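Local coordinates for M152 protein (Murid herpesvirus 1, PDB 4G59) that is an MHC class I-like viral immunoevasin that probably keeps the host ligand RAE-1 and MHC class I molecules from the surface of infected cells, at residues A91-V96 with S133-P138; A177-R182 with I252-G257; I211-G216 with R240-S245. All blocks are in the same frame, centred on the assembly; numbering follows the deposited sequence.

Interaction 1 of 3, residues A91-V96 with S133-P138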
# COMPACT_ATOMS: atom_id res chain seq x y z
N ALA B 91 -12.79 -5.19 -19.65
CA ALA B 91 -11.64 -4.33 -19.62
C ALA B 91 -10.95 -4.77 -18.36
O ALA B 91 -11.61 -5.08 -17.38
CB ALA B 91 -12.05 -2.89 -19.52
N GLY B 92 -9.63 -4.82 -18.37
CA GLY B 92 -8.94 -5.41 -17.24
C GLY B 92 -8.68 -4.40 -16.14
O GLY B 92 -7.52 -4.15 -15.76
N ARG B 93 -9.75 -3.80 -15.63
CA ARG B 93 -9.58 -2.89 -14.51
C ARG B 93 -9.21 -3.74 -13.28
O ARG B 93 -9.59 -4.93 -13.19
CB ARG B 93 -10.85 -2.07 -14.28
CG ARG B 93 -12.03 -2.89 -13.83
CD ARG B 93 -13.30 -2.07 -13.86
NE ARG B 93 -13.28 -1.05 -12.82
CZ ARG B 93 -13.97 0.08 -12.88
NH1 ARG B 93 -14.72 0.34 -13.93
NH2 ARG B 93 -13.89 0.96 -11.89
N PRO B 94 -8.45 -3.15 -12.35
CA PRO B 94 -8.03 -3.92 -11.17
C PRO B 94 -9.22 -4.18 -10.24
O PRO B 94 -10.16 -3.38 -10.19
CB PRO B 94 -6.99 -3.00 -10.50
CG PRO B 94 -7.38 -1.59 -10.95
CD PRO B 94 -7.93 -1.76 -12.34
N VAL B 95 -9.17 -5.31 -9.54
CA VAL B 95 -10.24 -5.69 -8.62
C VAL B 95 -9.63 -6.48 -7.46
O VAL B 95 -8.58 -7.13 -7.64
CB VAL B 95 -11.33 -6.56 -9.33
CG1 VAL B 95 -10.72 -7.79 -9.96
CG2 VAL B 95 -12.40 -6.98 -8.36
N VAL B 96 -10.24 -6.41 -6.28
CA VAL B 96 -9.77 -7.24 -5.15
C VAL B 96 -10.89 -8.11 -4.60
O VAL B 96 -12.03 -7.65 -4.44
CB VAL B 96 -9.18 -6.38 -3.97
CG1 VAL B 96 -8.57 -7.28 -2.88
CG2 VAL B 96 -8.16 -5.39 -4.47
N SER B 133 -21.10 1.00 -6.22
CA SER B 133 -20.98 0.76 -7.66
C SER B 133 -19.65 1.31 -8.17
O SER B 133 -19.20 2.36 -7.70
CB SER B 133 -22.15 1.38 -8.43
OG SER B 133 -22.40 0.67 -9.64
N PRO B 134 -19.01 0.59 -9.10
CA PRO B 134 -17.75 1.02 -9.72
C PRO B 134 -17.94 2.15 -10.72
O PRO B 134 -18.78 2.04 -11.62
CB PRO B 134 -17.25 -0.25 -10.44
CG PRO B 134 -18.08 -1.37 -9.90
CD PRO B 134 -19.38 -0.79 -9.47
N PRO B 135 -17.16 3.24 -10.57
CA PRO B 135 -17.22 4.53 -11.26
C PRO B 135 -17.38 4.55 -12.78
O PRO B 135 -18.11 5.40 -13.30
CB PRO B 135 -15.90 5.18 -10.87
CG PRO B 135 -15.67 4.69 -9.50
CD PRO B 135 -16.17 3.27 -9.48
N TYR B 136 -16.70 3.69 -13.52
CA TYR B 136 -16.87 3.77 -14.97
C TYR B 136 -17.40 2.45 -15.52
O TYR B 136 -16.76 1.80 -16.36
CB TYR B 136 -15.59 4.26 -15.65
CG TYR B 136 -15.42 5.75 -15.53
CD1 TYR B 136 -15.50 6.58 -16.63
CD2 TYR B 136 -15.21 6.34 -14.29
CE1 TYR B 136 -15.36 7.96 -16.51
CE2 TYR B 136 -15.07 7.72 -14.16
CZ TYR B 136 -15.15 8.52 -15.27
OH TYR B 136 -15.01 9.89 -15.13
N SER B 137 -18.57 2.05 -15.04
CA SER B 137 -19.17 0.78 -15.42
C SER B 137 -20.64 0.93 -15.83
O SER B 137 -21.53 0.34 -15.20
CB SER B 137 -19.05 -0.20 -14.26
OG SER B 137 -19.60 0.35 -13.07
N PRO B 138 -20.90 1.70 -16.90
CA PRO B 138 -22.31 1.91 -17.26
C PRO B 138 -22.90 0.66 -17.92
O PRO B 138 -24.09 0.38 -17.74
CB PRO B 138 -22.23 3.07 -18.25
CG PRO B 138 -20.88 2.92 -18.90
CD PRO B 138 -19.97 2.34 -17.85
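The guanidinium of Arg93 has Pro134 CB over one face, 3.8 Å above the plane and offset toward the rim. Near the plane, at an edge, lies the carbonyl of Tyr136, with Arg93 NH1 3.5 Å from Tyr136 O. The site belongs to the MHC class I-like platform. Arg93 lies between helix 68-89 and strand 95-103, and residues 133-138 lie in the loop that follows strand 128-130. The backbones stay apart: the nearest CA atoms, of Arg93 and Tyr136, are 9.9 Å from each other. The long arginine spans this distance. Its CG sits between the backbone N and the carbonyl carbon (chi1 66°), and a bend at chi3 (-70°) turns the guanidinium toward the 133-138 loop. The arginine side chain crosses Pro134 at about a right angle. The polar end has its main partner outside the two segments: Arg93 NH2 forms a salt bridge with Asp115 OD2. Met114 packs against both Arg93 and Pro134. The Tyr136 side chain leads away from this contact and packs against the chain of another protein. Obliquely beside the guanidinium comes the ring of Pro135, with its CD 4.0 Å from Arg93 NH2.

Interaction 2 of 3, residues A177-R182 with I252-G257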
# COMPACT_ATOMS: atom_id res chain seq x y z
N ALA B 177 5.06 -16.71 19.99
CA ALA B 177 6.28 -17.23 20.63
C ALA B 177 7.54 -16.42 20.35
O ALA B 177 8.46 -16.42 21.17
CB ALA B 177 6.54 -18.73 20.24
N MET B 178 7.62 -15.79 19.18
CA MET B 178 8.86 -15.10 18.80
C MET B 178 8.78 -13.67 19.22
O MET B 178 9.78 -12.96 19.21
CB MET B 178 9.10 -15.13 17.29
CG MET B 178 9.22 -16.48 16.66
SD MET B 178 9.84 -16.34 14.98
CE MET B 178 8.99 -14.88 14.39
N ASP B 179 7.57 -13.23 19.55
CA ASP B 179 7.30 -11.82 19.78
C ASP B 179 7.96 -11.30 21.05
O ASP B 179 7.51 -11.57 22.17
CB ASP B 179 5.79 -11.55 19.80
CG ASP B 179 5.44 -10.19 20.37
OD1 ASP B 179 6.12 -9.20 20.05
OD2 ASP B 179 4.46 -10.14 21.13
N ASN B 180 9.01 -10.54 20.86
CA ASN B 180 9.77 -9.98 21.94
C ASN B 180 10.20 -8.58 21.55
O ASN B 180 11.08 -8.42 20.71
CB ASN B 180 10.99 -10.86 22.19
CG ASN B 180 11.81 -10.39 23.37
OD1 ASN B 180 11.85 -9.19 23.69
ND2 ASN B 180 12.49 -11.32 24.02
N PRO B 181 9.62 -7.56 22.20
CA PRO B 181 9.89 -6.15 21.88
C PRO B 181 11.38 -5.82 21.95
O PRO B 181 11.80 -4.86 21.30
CB PRO B 181 9.18 -5.38 23.01
CG PRO B 181 8.35 -6.36 23.75
CD PRO B 181 8.90 -7.73 23.48
N ARG B 182 12.14 -6.57 22.74
CA ARG B 182 13.57 -6.29 22.90
C ARG B 182 14.38 -6.85 21.74
O ARG B 182 15.54 -6.49 21.58
CB ARG B 182 14.11 -6.78 24.26
CG ARG B 182 13.33 -6.17 25.42
CD ARG B 182 13.77 -6.59 26.81
NE ARG B 182 13.17 -5.66 27.77
CZ ARG B 182 11.91 -5.71 28.16
NH1 ARG B 182 11.09 -6.66 27.70
NH2 ARG B 182 11.45 -4.81 29.02
N ILE B 252 4.60 2.84 19.75
CA ILE B 252 4.46 1.68 18.90
C ILE B 252 3.78 0.62 19.74
O ILE B 252 4.30 0.23 20.78
CB ILE B 252 5.82 1.16 18.46
CG1 ILE B 252 6.56 2.23 17.66
CG2 ILE B 252 5.66 -0.05 17.59
CD1 ILE B 252 8.03 1.90 17.39
N SER B 253 2.62 0.17 19.31
CA SER B 253 1.87 -0.78 20.11
C SER B 253 1.56 -2.08 19.38
O SER B 253 1.31 -2.09 18.17
CB SER B 253 0.59 -0.13 20.61
OG SER B 253 -0.34 -0.07 19.57
N SER B 254 1.59 -3.18 20.12
CA SER B 254 1.44 -4.51 19.57
C SER B 254 0.17 -5.15 20.10
O SER B 254 -0.20 -4.94 21.26
CB SER B 254 2.64 -5.36 19.99
OG SER B 254 2.37 -6.74 19.78
N PRO B 255 -0.53 -5.91 19.25
CA PRO B 255 -1.78 -6.52 19.72
C PRO B 255 -1.51 -7.50 20.85
O PRO B 255 -2.44 -7.84 21.58
CB PRO B 255 -2.30 -7.28 18.48
CG PRO B 255 -1.52 -6.73 17.31
CD PRO B 255 -0.25 -6.17 17.82
N THR B 256 -0.27 -7.96 21.00
CA THR B 256 0.05 -8.87 22.09
C THR B 256 0.16 -8.17 23.45
O THR B 256 0.37 -8.83 24.47
CB THR B 256 1.31 -9.68 21.82
OG1 THR B 256 2.42 -8.78 21.71
CG2 THR B 256 1.15 -10.44 20.54
N GLY B 257 0.03 -6.85 23.46
CA GLY B 257 -0.18 -6.16 24.72
C GLY B 257 0.96 -5.34 25.27
O GLY B 257 0.83 -4.70 26.31
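Asp179 and Thr256 meet in a small, buried polar contact at the junction of two parts of the fold. Asp179 is the first residue to leave helical geometry after helix 161-178 of the MHC class I-like platform. Thr256 lies in the tight turn between strands 250-253 and 258-264, a beta hairpin of the immunoglobulin-like beta sandwich. Thr256 OG1 donates a short hydrogen bond, 2.5 Å, to Asp179 OD2. It reaches the carboxylate oxygen on its syn side, 23° out of the carboxylate plane. The two side chains come from opposite directions. Asp179 holds CG anti to its own backbone N (chi1 165°), which sends the carboxylate across to the turn.

The hydroxyl of Thr256 also accepts a bond. Ser254 OG donates to Thr256 OG1 at 2.8 Å, giving a short relay from Ser254 through Thr256 to Asp179. The carboxylate has further partners on both oxygens: OD2 forms a salt bridge with Arg14 NH1, and OD1 is hydrogen-bonded to Trp258 NE1. These partners fix the rotation of the group, and the nearby arginine would probably favour its charged form.

The turn itself is type I, from Ser254 to Gly257, closed by a 2.9 Å bond from Gly257 N to Ser254 O. Gly257 takes a positive phi at its end. Thr256 is also joined by a backbone hydrogen bond to Val15, so the turn touches the chain between strands 5-11 and 22-31 as well. On the other segment, an Asx turn shapes the chain after Asp179: Asn180 OD1 accepts from Arg182 N at 2.8 Å, with an N-H...O angle of 147°.

Interaction 3 of 3, residues I211-G216 with R240-S245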
# COMPACT_ATOMS: atom_id res chain seq x y z
N ILE B 211 1.60 2.47 15.06
CA ILE B 211 2.52 3.53 15.43
C ILE B 211 1.77 4.87 15.37
O ILE B 211 1.06 5.15 14.40
CB ILE B 211 3.75 3.52 14.51
CG1 ILE B 211 4.72 4.63 14.88
CG2 ILE B 211 3.37 3.68 13.07
CD1 ILE B 211 6.14 4.33 14.37
N SER B 212 1.89 5.66 16.43
CA SER B 212 1.22 6.94 16.52
C SER B 212 2.07 7.81 17.45
O SER B 212 3.05 7.31 18.03
CB SER B 212 -0.20 6.77 17.06
OG SER B 212 -0.19 6.38 18.42
N LEU B 213 1.73 9.09 17.58
CA LEU B 213 2.50 10.00 18.43
C LEU B 213 1.74 10.22 19.73
O LEU B 213 0.52 10.26 19.73
CB LEU B 213 2.71 11.35 17.73
CG LEU B 213 3.98 12.12 18.04
CD1 LEU B 213 5.15 11.41 17.39
CD2 LEU B 213 3.88 13.58 17.55
N ALA B 214 2.47 10.40 20.83
CA ALA B 214 1.88 10.38 22.16
C ALA B 214 0.80 11.43 22.37
O ALA B 214 -0.21 11.18 23.03
CB ALA B 214 2.95 10.51 23.22
N ASN B 215 1.01 12.62 21.81
CA ASN B 215 0.07 13.71 22.04
C ASN B 215 -1.06 13.77 21.01
O ASN B 215 -1.88 14.69 21.05
CB ASN B 215 0.80 15.06 22.15
CG ASN B 215 1.27 15.59 20.81
OD1 ASN B 215 1.43 14.84 19.84
ND2 ASN B 215 1.49 16.90 20.74
N GLY B 216 -1.10 12.81 20.09
CA GLY B 216 -2.22 12.72 19.16
C GLY B 216 -2.02 13.34 17.79
O GLY B 216 -2.82 13.11 16.86
N ARG B 240 6.55 21.21 13.58
CA ARG B 240 5.77 22.35 13.14
C ARG B 240 4.38 21.85 12.83
O ARG B 240 3.58 22.58 12.27
CB ARG B 240 6.29 22.88 11.81
CG ARG B 240 5.72 22.25 10.56
CD ARG B 240 5.97 23.17 9.37
NE ARG B 240 5.64 22.57 8.08
CZ ARG B 240 6.53 22.26 7.15
NH1 ARG B 240 7.82 22.50 7.35
NH2 ARG B 240 6.14 21.72 6.00
N ASP B 241 4.08 20.64 13.26
CA ASP B 241 2.72 20.16 13.27
C ASP B 241 2.64 20.08 14.78
O ASP B 241 1.58 19.90 15.35
CB ASP B 241 2.53 18.79 12.65
CG ASP B 241 2.16 18.87 11.19
OD1 ASP B 241 1.95 19.99 10.70
OD2 ASP B 241 2.07 17.82 10.53
N LEU B 242 3.80 20.23 15.40
CA LEU B 242 3.91 20.23 16.86
C LEU B 242 3.71 21.63 17.45
O LEU B 242 3.67 21.79 18.67
CB LEU B 242 5.27 19.66 17.29
CG LEU B 242 5.45 18.15 17.09
CD1 LEU B 242 6.60 17.63 17.92
CD2 LEU B 242 4.17 17.39 17.43
N ASN B 243 3.57 22.62 16.57
CA ASN B 243 3.41 24.02 16.97
C ASN B 243 4.50 24.46 17.94
O ASN B 243 4.27 24.56 19.14
CB ASN B 243 2.02 24.28 17.57
CG ASN B 243 0.88 23.77 16.69
OD1 ASN B 243 1.00 23.71 15.47
ND2 ASN B 243 -0.23 23.41 17.32
N GLY B 244 5.70 24.69 17.42
CA GLY B 244 6.79 25.24 18.21
C GLY B 244 7.45 24.31 19.21
O GLY B 244 8.62 24.49 19.55
N SER B 245 6.71 23.32 19.70
CA SER B 245 7.27 22.37 20.64
C SER B 245 8.29 21.48 19.96
O SER B 245 8.49 21.54 18.75
CB SER B 245 6.18 21.53 21.30
OG SER B 245 6.74 20.61 22.23
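At the end of strand 210-213 the backbone folds into a type I beta turn from Leu213 to Gly216, and the CA atoms nearest each other across the contact, those of Asn215 and Leu242, are 9.2 Å apart. The turn is closed by Gly216 N bonding to Leu213 O at 3.0 Å. Side chains make the contact. The CD2 methyls of Leu213 and Leu242 meet at 3.8 Å, and the two chains cross obliquely. Leu213 points its CB toward the other segment. The CB of Leu242 is turned aside, but its CG stands anti to the carbonyl carbon (chi1 -71°) and the end of the chain comes nearer. This pair sits at one end of the immunoglobulin-like beta sandwich. Strand 210-213 is an edge strand of one sheet, while residues 240-245 follow strand 231-238 of the other. Leu237 of that second strand touches both leucines, and so does Phe248, which makes the contact part of the apolar filling between the sheets. Val217 also packs on Leu242. No hydrogen bond joins the two segments. Asn215 lies at the exposed margin, where its OD1 accepts a weak hydrogen bond from Val217 N. The other branch of that amide borders the leucine: Asn215 ND2 is 4.3 Å from Leu242 CD2.

Interactions 2 and 3 both reach one sheet of the immunoglobulin-like sandwich and touch directly, with Ile252 CG1 3.9 Å from Ile211 CD1, on neighbouring strands. Their centres are 24 Å apart. Interaction 2 joins that sandwich to the chain just past the platform helix 161-178; interaction 3 lies farther along the sandwich. Interaction 1 is on the platform, with its centre 39 Å from each of the others. Its nearest atoms are about 21 Å from interaction 2 and about 23 Å from interaction 3. Six of its residues are within reach of another protein chain, and interaction 3 meets one through Arg240, whereas no other chain touches interaction 2. A protein-attached sugar contacts Ser253 of interaction 2 and lies about 10 Å from the Leu213 side chain.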